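Local coordinates for leucyl aminopeptidase (Trypanosoma brucei brucei, PDB 5NTD), which probably removes amino acids such as leucine from the N-termini of peptides, as a manganese-containing M17 aminopeptidase that binds the inhibitor bestatin, at residues 20-25 with 202-207; 234-239 with 322-327; 273-278 with 332-337. All blocks are in the same frame, centred on the assembly; numbering follows the deposited sequence. Where two conformers were deposited one is given.

Contact 1 of 3, residues 20-25 with 202-207; sequences VEYKTN and VATSTQ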
loop_
_atom_site.group_PDB
_atom_site.type_symbol
_atom_site.label_atom_id
_atom_site.label_comp_id
_atom_site.label_asym_id
_atom_site.label_seq_id
_atom_site.Cartn_x
_atom_site.Cartn_y
_atom_site.Cartn_z
ATOM N N VAL G 20 7.207 -9.283 42.209
ATOM C CA VAL G 20 7.782 -10.344 43.117
ATOM C C VAL G 20 6.849 -10.653 44.297
ATOM O O VAL G 20 6.701 -11.788 44.706
ATOM C CB VAL G 20 9.153 -9.938 43.631
ATOM C CG1 VAL G 20 9.651 -10.898 44.696
ATOM C CG2 VAL G 20 10.142 -9.891 42.470
ATOM N N GLU G 21 6.181 -9.622 44.782
ATOM C CA GLU G 21 5.293 -9.730 45.960
ATOM C C GLU G 21 3.818 -9.867 45.597
ATOM O O GLU G 21 2.948 -9.816 46.482
ATOM C CB GLU G 21 5.481 -8.535 46.891
ATOM C CG GLU G 21 6.911 -8.447 47.407
ATOM C CD GLU G 21 7.143 -7.264 48.318
ATOM O OE1 GLU G 21 6.177 -6.533 48.617
ATOM O OE2 GLU G 21 8.304 -7.061 48.699
ATOM N N TYR G 22 3.528 -10.042 44.312
ATOM C CA TYR G 22 2.139 -10.079 43.861
ATOM C C TYR G 22 1.365 -11.183 44.590
ATOM O O TYR G 22 1.803 -12.317 44.664
ATOM C CB TYR G 22 2.007 -10.255 42.338
ATOM C CG TYR G 22 0.555 -10.240 41.962
ATOM C CD1 TYR G 22 -0.155 -9.063 41.929
ATOM C CD2 TYR G 22 -0.121 -11.415 41.739
ATOM C CE1 TYR G 22 -1.525 -9.053 41.659
ATOM C CE2 TYR G 22 -1.485 -11.420 41.499
ATOM C CZ TYR G 22 -2.184 -10.230 41.465
ATOM O OH TYR G 22 -3.513 -10.244 41.187
ATOM N N LYS G 23 0.231 -10.800 45.148
ATOM C CA LYS G 23 -0.710 -11.740 45.777
ATOM C C LYS G 23 -2.083 -11.561 45.102
ATOM O O LYS G 23 -2.488 -10.452 44.753
ATOM C CB LYS G 23 -0.818 -11.634 47.332
ATOM N N THR G 24 -2.785 -12.659 44.921
ATOM C CA THR G 24 -4.067 -12.630 44.229
ATOM C C THR G 24 -5.182 -12.010 45.063
ATOM O O THR G 24 -5.126 -11.973 46.251
ATOM C CB THR G 24 -4.546 -14.015 43.801
ATOM O OG1 THR G 24 -5.794 -13.901 43.074
ATOM C CG2 THR G 24 -4.755 -14.925 45.014
ATOM N N ASN G 25 -6.181 -11.513 44.379
ATOM C CA ASN G 25 -7.377 -10.945 45.004
ATOM C C ASN G 25 -8.492 -11.988 45.140
ATOM O O ASN G 25 -9.595 -11.672 45.578
ATOM C CB ASN G 25 -7.940 -9.805 44.121
ATOM C CG ASN G 25 -8.379 -10.331 42.754
ATOM O OD1 ASN G 25 -7.630 -11.061 42.134
ATOM N ND2 ASN G 25 -9.574 -10.007 42.317
ATOM N N VAL G 202 -2.790 -21.086 41.633
ATOM C CA VAL G 202 -3.127 -21.058 40.175
ATOM C C VAL G 202 -3.603 -19.669 39.738
ATOM O O VAL G 202 -3.136 -19.111 38.765
ATOM C CB VAL G 202 -4.210 -22.102 39.817
ATOM C CG1 VAL G 202 -4.709 -21.937 38.390
ATOM C CG2 VAL G 202 -3.635 -23.490 39.992
ATOM N N ALA G 203 -4.551 -19.151 40.497
ATOM C CA ALA G 203 -5.105 -17.820 40.215
ATOM C C ALA G 203 -4.026 -16.760 40.287
ATOM O O ALA G 203 -3.962 -15.838 39.462
ATOM C CB ALA G 203 -6.202 -17.478 41.175
ATOM N N THR G 204 -3.143 -16.919 41.254
ATOM C CA THR G 204 -2.004 -15.984 41.410
ATOM C C THR G 204 -1.119 -15.990 40.151
ATOM O O THR G 204 -0.692 -14.935 39.678
ATOM C CB THR G 204 -1.176 -16.333 42.664
ATOM O OG1 THR G 204 -2.053 -16.274 43.792
ATOM C CG2 THR G 204 -0.007 -15.345 42.871
ATOM N N SER G 205 -0.823 -17.184 39.649
ATOM C CA SER G 205 0.030 -17.324 38.460
ATOM C C SER G 205 -0.654 -16.761 37.196
ATOM O O SER G 205 -0.017 -16.136 36.371
ATOM C CB SER G 205 0.445 -18.757 38.241
ATOM O OG SER G 205 1.624 -19.045 38.991
ATOM N N THR G 206 -1.955 -16.993 37.060
ATOM C CA THR G 206 -2.718 -16.405 35.960
ATOM C C THR G 206 -2.601 -14.863 35.972
ATOM O O THR G 206 -2.372 -14.234 34.948
ATOM C CB THR G 206 -4.190 -16.767 36.051
ATOM O OG1 THR G 206 -4.320 -18.178 35.920
ATOM C CG2 THR G 206 -5.012 -16.092 34.928
ATOM N N GLN G 207 -2.729 -14.294 37.170
ATOM C CA GLN G 207 -2.723 -12.838 37.364
ATOM C C GLN G 207 -1.340 -12.216 37.291
ATOM O O GLN G 207 -1.181 -11.118 36.779
ATOM C CB GLN G 207 -3.387 -12.450 38.652
ATOM C CG GLN G 207 -4.878 -12.738 38.607
ATOM C CD GLN G 207 -5.586 -12.396 39.902
ATOM O OE1 GLN G 207 -4.956 -12.317 40.969
ATOM N NE2 GLN G 207 -6.889 -12.227 39.823
#

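Contact 2 of 3, residues 234-239 with 322-327; sequences KALGFD and GFLTAV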
loop_
_atom_site.group_PDB
_atom_site.type_symbol
_atom_site.label_atom_id
_atom_site.label_comp_id
_atom_site.label_asym_id
_atom_site.label_seq_id
_atom_site.Cartn_x
_atom_site.Cartn_y
_atom_site.Cartn_z
ATOM N N LYS G 234 15.040 -16.271 45.007
ATOM C CA LYS G 234 15.440 -16.086 46.444
ATOM C C LYS G 234 14.288 -16.569 47.335
ATOM O O LYS G 234 14.492 -17.314 48.283
ATOM C CB LYS G 234 15.902 -14.643 46.852
ATOM N N ALA G 235 13.088 -16.121 47.038
ATOM C CA ALA G 235 11.928 -16.379 47.915
ATOM C C ALA G 235 11.546 -17.823 47.996
ATOM O O ALA G 235 11.232 -18.326 49.070
ATOM C CB ALA G 235 10.719 -15.563 47.477
ATOM N N LEU G 236 11.518 -18.495 46.871
ATOM C CA LEU G 236 11.024 -19.890 46.804
ATOM C C LEU G 236 12.130 -20.935 46.804
ATOM O O LEU G 236 11.870 -22.114 46.858
ATOM C CB LEU G 236 10.138 -20.081 45.568
ATOM C CG LEU G 236 8.841 -19.267 45.605
ATOM C CD1 LEU G 236 8.144 -19.329 44.257
ATOM C CD2 LEU G 236 7.896 -19.790 46.692
ATOM N N GLY G 237 13.369 -20.486 46.702
ATOM C CA GLY G 237 14.527 -21.377 46.778
ATOM C C GLY G 237 14.800 -22.246 45.585
ATOM O O GLY G 237 15.300 -23.371 45.730
ATOM N N PHE G 238 14.526 -21.747 44.383
ATOM C CA PHE G 238 14.956 -22.476 43.165
ATOM C C PHE G 238 16.168 -21.809 42.556
ATOM O O PHE G 238 16.534 -20.699 42.904
ATOM C CB PHE G 238 13.814 -22.680 42.160
ATOM C CG PHE G 238 13.175 -21.396 41.669
ATOM C CD1 PHE G 238 13.812 -20.610 40.694
ATOM C CD2 PHE G 238 11.949 -20.967 42.182
ATOM C CE1 PHE G 238 13.242 -19.421 40.259
ATOM C CE2 PHE G 238 11.386 -19.777 41.745
ATOM C CZ PHE G 238 12.021 -19.020 40.778
ATOM N N ASP G 239 16.798 -22.514 41.635
ATOM C CA ASP G 239 18.072 -22.054 41.032
ATOM C C ASP G 239 17.822 -21.135 39.830
ATOM O O ASP G 239 16.855 -21.290 39.102
ATOM C CB ASP G 239 18.977 -23.230 40.638
ATOM C CG ASP G 239 19.552 -23.953 41.866
ATOM O OD1 ASP G 239 19.931 -23.272 42.858
ATOM O OD2 ASP G 239 19.671 -25.191 41.819
ATOM N N GLY G 322 3.911 -20.795 35.029
ATOM C CA GLY G 322 3.626 -22.242 35.125
ATOM C C GLY G 322 4.679 -22.921 35.994
ATOM O O GLY G 322 4.394 -23.779 36.818
ATOM N N PHE G 323 5.920 -22.503 35.779
ATOM C CA PHE G 323 7.054 -22.907 36.615
ATOM C C PHE G 323 6.794 -22.533 38.081
ATOM O O PHE G 323 6.995 -23.344 38.977
ATOM C CB PHE G 323 8.325 -22.278 36.132
ATOM C CG PHE G 323 9.534 -22.637 36.939
ATOM C CD1 PHE G 323 10.319 -23.715 36.592
ATOM C CD2 PHE G 323 9.948 -21.829 37.979
ATOM C CE1 PHE G 323 11.493 -24.000 37.282
ATOM C CE2 PHE G 323 11.113 -22.106 38.683
ATOM C CZ PHE G 323 11.887 -23.192 38.332
ATOM N N LEU G 324 6.400 -21.292 38.326
ATOM C CA LEU G 324 6.145 -20.824 39.717
ATOM C C LEU G 324 5.072 -21.667 40.380
ATOM O O LEU G 324 5.209 -22.062 41.539
ATOM C CB LEU G 324 5.723 -19.370 39.792
ATOM C CG LEU G 324 6.810 -18.347 39.454
ATOM C CD1 LEU G 324 6.236 -16.947 39.637
ATOM C CD2 LEU G 324 8.065 -18.534 40.302
ATOM N N THR G 325 4.017 -21.977 39.637
ATOM C CA THR G 325 2.950 -22.789 40.194
ATOM C C THR G 325 3.469 -24.166 40.580
ATOM O O THR G 325 3.148 -24.688 41.646
ATOM C CB THR G 325 1.801 -22.942 39.219
ATOM O OG1 THR G 325 1.242 -21.645 39.018
ATOM C CG2 THR G 325 0.713 -23.862 39.804
ATOM N N ALA G 326 4.255 -24.762 39.702
ATOM C CA ALA G 326 4.834 -26.078 39.960
ATOM C C ALA G 326 5.685 -26.050 41.247
ATOM O O ALA G 326 5.665 -27.023 42.018
ATOM C CB ALA G 326 5.678 -26.553 38.803
ATOM N N VAL G 327 6.440 -24.961 41.444
ATOM C CA VAL G 327 7.296 -24.835 42.642
ATOM C C VAL G 327 6.426 -24.651 43.883
ATOM O O VAL G 327 6.580 -25.333 44.899
ATOM C CB VAL G 327 8.274 -23.677 42.553
ATOM C CG1 VAL G 327 8.998 -23.479 43.884
ATOM C CG2 VAL G 327 9.282 -23.946 41.448
#

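Contact 3 of 3, residues 273-278 with 332-337; sequences LYTPKG and PVQLSC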
loop_
_atom_site.group_PDB
_atom_site.type_symbol
_atom_site.label_atom_id
_atom_site.label_comp_id
_atom_site.label_asym_id
_atom_site.label_seq_id
_atom_site.Cartn_x
_atom_site.Cartn_y
_atom_site.Cartn_z
ATOM N N LEU G 273 15.699 -23.560 37.559
ATOM C CA LEU G 273 15.660 -25.018 37.839
ATOM C C LEU G 273 14.887 -25.343 39.063
ATOM O O LEU G 273 15.066 -24.761 40.106
ATOM C CB LEU G 273 17.037 -25.600 38.005
ATOM C CG LEU G 273 17.915 -25.575 36.760
ATOM C CD1 LEU G 273 19.368 -25.879 37.152
ATOM C CD2 LEU G 273 17.413 -26.596 35.732
ATOM N N TYR G 274 14.040 -26.334 38.910
ATOM C CA TYR G 274 13.308 -26.907 40.023
ATOM C C TYR G 274 13.390 -28.423 39.941
ATOM O O TYR G 274 13.030 -29.044 38.929
ATOM C CB TYR G 274 11.849 -26.462 39.990
ATOM C CG TYR G 274 10.903 -27.310 40.806
ATOM C CD1 TYR G 274 10.925 -27.275 42.203
ATOM C CD2 TYR G 274 9.952 -28.113 40.176
ATOM C CE1 TYR G 274 10.033 -28.027 42.938
ATOM C CE2 TYR G 274 9.053 -28.878 40.900
ATOM C CZ TYR G 274 9.095 -28.826 42.275
ATOM O OH TYR G 274 8.200 -29.591 42.981
ATOM N N THR G 275 13.874 -29.013 41.022
ATOM C CA THR G 275 13.894 -30.483 41.166
ATOM C C THR G 275 13.076 -30.830 42.383
ATOM O O THR G 275 13.413 -30.404 43.479
ATOM C CB THR G 275 15.333 -30.997 41.308
ATOM O OG1 THR G 275 16.081 -30.552 40.170
ATOM C CG2 THR G 275 15.379 -32.539 41.349
ATOM N N PRO G 276 11.996 -31.606 42.206
ATOM C CA PRO G 276 11.204 -32.024 43.362
ATOM C C PRO G 276 11.901 -33.043 44.293
ATOM O O PRO G 276 12.919 -33.651 43.928
ATOM C CB PRO G 276 9.983 -32.704 42.738
ATOM C CG PRO G 276 10.438 -33.173 41.405
ATOM C CD PRO G 276 11.539 -32.243 40.971
ATOM N N LYS G 277 11.351 -33.163 45.497
ATOM C CA LYS G 277 11.768 -34.177 46.498
ATOM C C LYS G 277 11.389 -35.480 45.854
ATOM O O LYS G 277 10.318 -35.629 45.311
ATOM C CB LYS G 277 11.040 -34.005 47.846
ATOM N N GLY G 278 12.294 -36.435 45.866
ATOM C CA GLY G 278 11.944 -37.797 45.342
ATOM C C GLY G 278 11.990 -37.863 43.833
ATOM O O GLY G 278 12.409 -36.893 43.198
ATOM N N PRO G 332 5.365 -32.956 41.124
ATOM C CA PRO G 332 6.466 -33.904 41.024
ATOM C C PRO G 332 7.068 -34.013 39.631
ATOM O O PRO G 332 7.281 -35.097 39.111
ATOM C CB PRO G 332 5.832 -35.223 41.442
ATOM C CG PRO G 332 4.405 -35.102 41.026
ATOM C CD PRO G 332 4.049 -33.643 41.110
ATOM N N VAL G 333 7.392 -32.856 39.078
ATOM C CA VAL G 333 8.031 -32.751 37.756
ATOM C C VAL G 333 9.318 -32.013 37.889
ATOM O O VAL G 333 9.398 -30.969 38.522
ATOM C CB VAL G 333 7.160 -31.963 36.746
ATOM C CG1 VAL G 333 7.733 -32.108 35.360
ATOM C CG2 VAL G 333 5.746 -32.494 36.722
ATOM N N GLN G 334 10.348 -32.564 37.304
ATOM C CA GLN G 334 11.608 -31.862 37.286
ATOM C C GLN G 334 11.530 -30.874 36.127
ATOM O O GLN G 334 11.274 -31.288 35.013
ATOM C CB GLN G 334 12.792 -32.808 37.082
ATOM C CG GLN G 334 14.125 -32.076 37.139
ATOM C CD GLN G 334 15.279 -33.025 37.061
ATOM O OE1 GLN G 334 15.129 -34.222 37.307
ATOM N NE2 GLN G 334 16.454 -32.494 36.828
ATOM N N LEU G 335 11.824 -29.615 36.411
ATOM C CA LEU G 335 11.661 -28.540 35.434
ATOM C C LEU G 335 12.880 -27.701 35.242
ATOM O O LEU G 335 13.522 -27.300 36.209
ATOM C CB LEU G 335 10.549 -27.564 35.870
ATOM C CG LEU G 335 9.112 -28.067 35.819
ATOM C CD1 LEU G 335 8.201 -27.011 36.410
ATOM C CD2 LEU G 335 8.708 -28.373 34.387
ATOM N N SER G 336 13.158 -27.395 33.986
ATOM C CA SER G 336 13.956 -26.183 33.636
ATOM C C SER G 336 12.997 -25.215 32.957
ATOM O O SER G 336 12.024 -25.619 32.333
ATOM C CB SER G 336 15.129 -26.486 32.725
ATOM O OG SER G 336 14.682 -26.992 31.478
ATOM N N CYS G 337 13.260 -23.952 33.151
ATOM C CA CYS G 337 12.476 -22.881 32.534
ATOM C C CYS G 337 13.425 -21.821 32.018
ATOM O O CYS G 337 14.067 -21.103 32.769
ATOM C CB CYS G 337 11.511 -22.252 33.522
ATOM S SG CYS G 337 10.567 -20.871 32.811
#

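Contact 1 of 3, residues 20-25 with 202-207
Thr24 meets Thr204 where the irregular segment 20-25 passes over one side of helix 196-214 at residues 202-207, their CA atoms 4.8 Å apart. The polar work falls to Gln207, whose chain runs extended beyond CG and carries its amide up to three residues of the loop. Its OE1 accepts two hydrogen bonds, one from Tyr22 OH at 2.5 Å and one from Thr24 OG1 at 2.8 Å. The two hydroxyls arrive from opposite faces of the amide plane, 61° out of it for the tyrosine and 47° for the threonine, so that the oxygen is clamped between them. The other half of the amide is fixed in a different manner: NE2 donates to Asn25 OD1 over 2.7 Å, the two amide planes nearly coplanar, and also bonds Ala158 O. Together the bonds at OE1 and NE2 hold the amide in one rotation. Tyr22 has CG anti to the backbone N (chi1 -178°); its side chain and that of Gln207 cross at about a right angle, and CE2 rests 3.6 Å from Gln207 CB. Beside this network, Thr24 CG2 packs 3.3 Å from Thr204 OG1, a hydroxyl whose own bond goes back to Glu200 O within the helix. Thr204 CG2 approaches the tyrosine near CD2. The loop is thus held to helix 196-214 just before strand 26-30, an outermost strand of the six-stranded mixed sheet. Asn25 ND2 bonds Ser182 O just ahead of the neighbouring strand 183-188, and helix 150-158 packs against Ala203 through Ala158.

Contact 2 of 3, residues 234-239 with 322-327
Phe238 lays one ring face against the edge of Phe323, and its side chain can be followed outward from the backbone. CB points toward helix 314-328 and leads to a CG held between the backbone N and the carbonyl carbon (chi1 59°). CG and CD1 each lie 3.7 Å from Phe323 CE2, the atom that stands over the centre of the ring, 3.5 Å above its plane; CE1 and CZ are each 3.8 Å from this same CE2. On the other branch CD2 meets Val327 CG2 at 4.1 Å, and farther out CE2 touches Leu324 CD2 at 3.8 Å; the tip, CZ, also lies near that methyl. The aromatic pair is a T-shaped stack, with planes at 86° and centroids 4.9 Å apart. It joins the turn between helix 222-236 and strand 239-244 to the flank of helix 314-328 in the catalytic domain; Gly237, with positive phi, is the first residue to leave helical angles. Leu236 adds two apolar touches before the turn, CB against Val327 CG1 and CD1 against Leu324 CD2, both at 4.0 Å. Phe323, Leu324 and Val327 are spaced along one side of their helix. Leu272 of strand 268-274 packs against both phenylalanine side chains.

Contact 3 of 3, residues 273-278 with 332-337
Tyr274 and Leu335 form a hydrogen-bonded antiparallel pair, with Tyr274 N bonded to Leu335 O at 2.9 Å and Leu335 N to Tyr274 O at 2.8 Å, both nearly straight. Their side chains share one face of the sheet. Tyr274 CG is anti to the backbone N (chi1 161°). Ring atom CE2 lies 3.2 Å from Val333 O, and Pro276 N sits over one ring face, offset toward the rim; the hydroxyl bonds Gln331 O. Leu335 CD1 comes within 4.3 Å of ring atom CD2. On the opposite face Leu273 and Ser336 make the adjacent non-hydrogen-bonded pair, Leu273 CD2 lying 3.8 Å from Ser336 CB, while Ser336 OG bonds Ser285 OG. Beyond the end of the first strand, Thr275 lies beside the extended Gln334, whose CG is also anti to the backbone N, both pointing the same way; NE2 stays 3.9 Å from Thr275 OG1. The Pro276 ring then lies against the opposing backbone, CD 3.7 Å from Gln334 CA. The paired strands belong to the mixed sheet of the catalytic domain, in which 334-344 also runs parallel to strand 283-291. Helix 314-328 covers the Tyr274 and Leu335 face, and Phe518 of helix 511-519 reaches Leu335 and Val333.

Helix 314-328, part of contact 2, touches both contact 1 and contact 3. Contact 1 meets contact 2 through Ser205 OG and Thr325 OG1, 2.6 Å apart and probably hydrogen-bonded; the centres of the two contacts are about 13 Å apart. Contacts 2 and 3 are closer, about 9 Å between centres: Asp239 O probably accepts from Leu273 N at 3.0 Å, which adds strand 239-244 to the sheet, while Ala326 CB packs 3.5 Å from Leu335 CD1, and Phe323 CD1 3.6 Å from Cys337 CB. Contacts 1 and 3 do not touch, their nearest atoms being about 11 Å apart. No residue of the manganese sites belongs to these segments, but strand 283-291, beside contact 3, carries metal-binding Lys289.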